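Local structure of lipoprotein (Streptococcus pneumoniae, 3CX3) at residues H120-P125 and K266-N271. The protein binds zinc and is probably the lipid-anchored, solute-binding component of an ABC transporter that takes up the metal in the pneumococcus. Numbering follows the deposited sequence.
With ZN (zinc ion), chain E.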
ATOM      1  N   HIS A 120       3.525  -4.530  -3.224  1.00 31.05           N
ATOM      2  CA  HIS A 120       2.301  -4.299  -2.423  1.00 29.56           C
ATOM      3  C   HIS A 120       2.420  -4.786  -0.999  1.00 29.80           C
ATOM      4  O   HIS A 120       1.443  -5.135  -0.319  1.00 29.36           O
ATOM      5  CB  HIS A 120       1.127  -4.983  -3.058  1.00 28.76           C
ATOM      6  CG  HIS A 120       0.481  -4.200  -4.140  1.00 26.25           C
ATOM      7  ND1 HIS A 120       0.687  -4.484  -5.474  1.00 22.22           N
ATOM      8  CD2 HIS A 120      -0.422  -3.178  -4.096  1.00 25.15           C
ATOM      9  CE1 HIS A 120      -0.057  -3.662  -6.208  1.00 26.18           C
ATOM     10  NE2 HIS A 120      -0.735  -2.855  -5.396  1.00 22.82           N
ATOM     11  N   THR A 121       3.652  -4.769  -0.564  1.00 30.37           N
ATOM     12  CA  THR A 121       4.053  -5.048   0.778  1.00 31.67           C
ATOM     13  C   THR A 121       3.098  -4.519   1.863  1.00 33.24           C
ATOM     14  O   THR A 121       2.527  -5.303   2.615  1.00 34.12           O
ATOM     15  CB  THR A 121       5.473  -4.544   0.871  1.00 31.56           C
ATOM     16  OG1 THR A 121       6.376  -5.667   0.809  1.00 29.85           O
ATOM     17  CG2 THR A 121       5.688  -3.671   2.055  1.00 31.60           C
ATOM     18  N   TRP A 122       2.872  -3.205   1.889  1.00 33.51           N
ATOM     19  CA  TRP A 122       2.274  -2.529   3.023  1.00 33.55           C
ATOM     20  C   TRP A 122       1.040  -3.199   3.630  1.00 34.70           C
ATOM     21  O   TRP A 122       0.666  -2.883   4.759  1.00 35.75           O
ATOM     22  CB  TRP A 122       1.984  -1.069   2.656  1.00 33.75           C
ATOM     23  CG  TRP A 122       1.017  -0.867   1.514  1.00 30.19           C
ATOM     24  CD1 TRP A 122      -0.318  -0.725   1.611  1.00 28.02           C
ATOM     25  CD2 TRP A 122       1.333  -0.746   0.111  1.00 27.43           C
ATOM     26  NE1 TRP A 122      -0.883  -0.540   0.367  1.00 27.97           N
ATOM     27  CE2 TRP A 122       0.109  -0.537  -0.575  1.00 26.56           C
ATOM     28  CE3 TRP A 122       2.527  -0.791  -0.629  1.00 26.12           C
ATOM     29  CZ2 TRP A 122       0.037  -0.376  -1.971  1.00 25.99           C
ATOM     30  CZ3 TRP A 122       2.465  -0.634  -2.025  1.00 25.91           C
ATOM     31  CH2 TRP A 122       1.223  -0.425  -2.678  1.00 27.03           C
ATOM     32  N   LEU A 123       0.448  -4.141   2.890  1.00 35.35           N
ATOM     33  CA  LEU A 123      -0.812  -4.822   3.234  1.00 35.04           C
ATOM     34  C   LEU A 123      -0.600  -6.052   4.078  1.00 35.88           C
ATOM     35  O   LEU A 123      -1.543  -6.697   4.535  1.00 35.53           O
ATOM     36  CB  LEU A 123      -1.550  -5.230   1.963  1.00 34.59           C
ATOM     37  CG  LEU A 123      -2.226  -4.073   1.215  1.00 34.44           C
ATOM     38  CD1 LEU A 123      -2.871  -4.602  -0.072  1.00 33.11           C
ATOM     39  CD2 LEU A 123      -3.252  -3.311   2.108  1.00 30.27           C
ATOM     40  N   ASP A 124       0.658  -6.398   4.274  1.00 37.53           N
ATOM     41  CA  ASP A 124       0.978  -7.509   5.121  1.00 38.95           C
ATOM     42  C   ASP A 124       1.409  -6.865   6.404  1.00 40.62           C
ATOM     43  O   ASP A 124       2.393  -6.130   6.417  1.00 41.12           O
ATOM     44  CB  ASP A 124       2.109  -8.310   4.508  1.00 38.52           C
ATOM     45  CG  ASP A 124       2.634  -9.350   5.425  1.00 37.59           C
ATOM     46  OD1 ASP A 124       2.322  -9.301   6.630  1.00 34.73           O
ATOM     47  OD2 ASP A 124       3.376 -10.224   4.938  1.00 39.22           O
ATOM     48  N   PRO A 125       0.670  -7.124   7.492  1.00 42.57           N
ATOM     49  CA  PRO A 125       0.917  -6.451   8.771  1.00 43.90           C
ATOM     50  C   PRO A 125       2.402  -6.450   9.198  1.00 44.70           C
ATOM     51  O   PRO A 125       2.939  -5.389   9.512  1.00 45.26           O
ATOM     52  CB  PRO A 125       0.037  -7.244   9.741  1.00 44.43           C
ATOM     53  CG  PRO A 125      -1.109  -7.698   8.896  1.00 43.35           C
ATOM     54  CD  PRO A 125      -0.448  -8.080   7.589  1.00 42.56           C
ATOM     55  N   LYS A 266      -9.384   7.199  11.199  1.00 76.51           N
ATOM     56  CA  LYS A 266      -8.635   5.965  11.484  1.00 71.79           C
ATOM     57  C   LYS A 266      -7.128   6.002  11.226  1.00 68.79           C
ATOM     58  O   LYS A 266      -6.651   6.678  10.318  1.00 68.15           O
ATOM     59  CB  LYS A 266      -9.264   4.776  10.742  1.00 72.01           C
ATOM     60  CG  LYS A 266     -10.794   4.724  10.787  1.00 71.27           C
ATOM     61  CD  LYS A 266     -11.338   3.704   9.802  1.00 71.63           C
ATOM     62  CE  LYS A 266     -11.942   2.486  10.496  1.00 72.49           C
ATOM     63  NZ  LYS A 266     -11.048   1.869  11.514  1.00 73.27           N
ATOM     64  N   THR A 267      -6.402   5.245  12.049  1.00 65.27           N
ATOM     65  CA  THR A 267      -4.951   5.088  11.981  1.00 61.99           C
ATOM     66  C   THR A 267      -4.625   4.347  10.675  1.00 59.56           C
ATOM     67  O   THR A 267      -5.529   4.097   9.887  1.00 59.10           O
ATOM     68  CB  THR A 267      -4.467   4.314  13.258  1.00 62.32           C
ATOM     69  OG1 THR A 267      -3.348   4.975  13.854  1.00 62.86           O
ATOM     70  CG2 THR A 267      -4.085   2.902  12.959  1.00 62.06           C
ATOM     71  N   TYR A 268      -3.363   4.009  10.410  1.00 56.76           N
ATOM     72  CA  TYR A 268      -3.079   3.152   9.248  1.00 54.28           C
ATOM     73  C   TYR A 268      -3.524   1.727   9.542  1.00 54.05           C
ATOM     74  O   TYR A 268      -4.329   1.152   8.802  1.00 53.60           O
ATOM     75  CB  TYR A 268      -1.604   3.166   8.843  1.00 53.92           C
ATOM     76  CG  TYR A 268      -1.322   2.194   7.724  1.00 51.60           C
ATOM     77  CD1 TYR A 268      -1.691   2.487   6.420  1.00 49.39           C
ATOM     78  CD2 TYR A 268      -0.715   0.972   7.971  1.00 50.20           C
ATOM     79  CE1 TYR A 268      -1.464   1.595   5.393  1.00 48.28           C
ATOM     80  CE2 TYR A 268      -0.474   0.071   6.935  1.00 49.31           C
ATOM     81  CZ  TYR A 268      -0.854   0.397   5.651  1.00 47.41           C
ATOM     82  OH  TYR A 268      -0.641  -0.479   4.625  1.00 45.53           O
ATOM     83  N   LEU A 269      -3.003   1.174  10.636  1.00 54.17           N
ATOM     84  CA  LEU A 269      -3.310  -0.181  11.057  1.00 54.69           C
ATOM     85  C   LEU A 269      -4.800  -0.417  11.306  1.00 54.74           C
ATOM     86  O   LEU A 269      -5.315  -1.513  11.050  1.00 54.85           O
ATOM     87  CB  LEU A 269      -2.476  -0.560  12.272  1.00 54.84           C
ATOM     88  CG  LEU A 269      -1.032  -0.905  11.899  1.00 56.25           C
ATOM     89  CD1 LEU A 269      -0.203  -1.200  13.137  1.00 57.25           C
ATOM     90  CD2 LEU A 269      -0.971  -2.078  10.909  1.00 57.02           C
ATOM     91  N   GLU A 270      -5.485   0.619  11.777  1.00 54.84           N
ATOM     92  CA  GLU A 270      -6.933   0.608  11.916  1.00 54.96           C
ATOM     93  C   GLU A 270      -7.653   0.409  10.574  1.00 53.90           C
ATOM     94  O   GLU A 270      -8.645  -0.324  10.523  1.00 54.13           O
ATOM     95  CB  GLU A 270      -7.405   1.874  12.633  1.00 55.83           C
ATOM     96  CG  GLU A 270      -7.046   1.861  14.114  1.00 59.72           C
ATOM     97  CD  GLU A 270      -7.466   3.098  14.877  1.00 65.08           C
ATOM     98  OE1 GLU A 270      -7.319   3.068  16.116  1.00 67.35           O
ATOM     99  OE2 GLU A 270      -7.931   4.091  14.267  1.00 66.51           O
ATOM    100  N   ASN A 271      -7.151   1.039   9.500  1.00 51.94           N
ATOM    101  CA  ASN A 271      -7.678   0.828   8.134  1.00 50.38           C
ATOM    102  C   ASN A 271      -7.292  -0.524   7.513  1.00 49.71           C
ATOM    103  O   ASN A 271      -8.105  -1.157   6.804  1.00 49.23           O
ATOM    104  CB  ASN A 271      -7.226   1.940   7.177  1.00 50.43           C
ATOM    105  CG  ASN A 271      -8.002   3.231   7.344  1.00 49.46           C
ATOM    106  OD1 ASN A 271      -9.210   3.301   7.093  1.00 48.86           O
ATOM    107  ND2 ASN A 271      -7.290   4.282   7.720  1.00 48.81           N
TER
HETATM  108 ZN    ZN E 314      -1.771  -1.471  -6.477  1.00 36.87          ZN
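One hydrogen bond carries this contact: Y268 OH donates to the backbone carbonyl of W122, with OH to O at 2.7 Å. The hydroxyl stands above the carbonyl plane and not on a lone pair. The C=O...OH angle is 109°. Y268 reaches across because its CG lies anti to the backbone N (chi1 175°), which extends the phenol toward 120-125. The backbones themselves stay apart, with W122 CA and Y268 CA 10.0 Å from each other.

Packing adds to the bond at the same spot. W122 CD1 lies 3.0 Å from Y268 OH. The two side chains cross at about a right angle, and the phenol meets the indole through its oxygen at the edge, near the indole plane, not through a face. In W122, CG is placed between the backbone N and the carbonyl carbon (chi1 61°). This turns the CD1 edge to the hydroxyl that W122 O already holds. W122 NE1 has a separate partner, the backbone oxygen of P257.

H120, two residues before W122, is one of the zinc ligands: its NE2 lies 2.0 Å from zinc, and H44, H184 and E259 complete the site. H120 ND1 is hydrogen-bonded to D118, which should help fix the imidazole's rotation. H120 CA lies 3.7 Å above the W122 indole plane, offset toward the rim.

The contact is buried near the centre of the chain. The chain has two four-stranded parallel sheets, as in the two lobes of metal-binding ABC solute-binding proteins. The contact joins the loop between strand 86-89 and helix 125-142, where D124 is the N-cap residue, to the start of the C-terminal helix 268-281. P19 of helix 18-28 touches both W122 and Y268, and F157 of helix 147-173 packs against Y268.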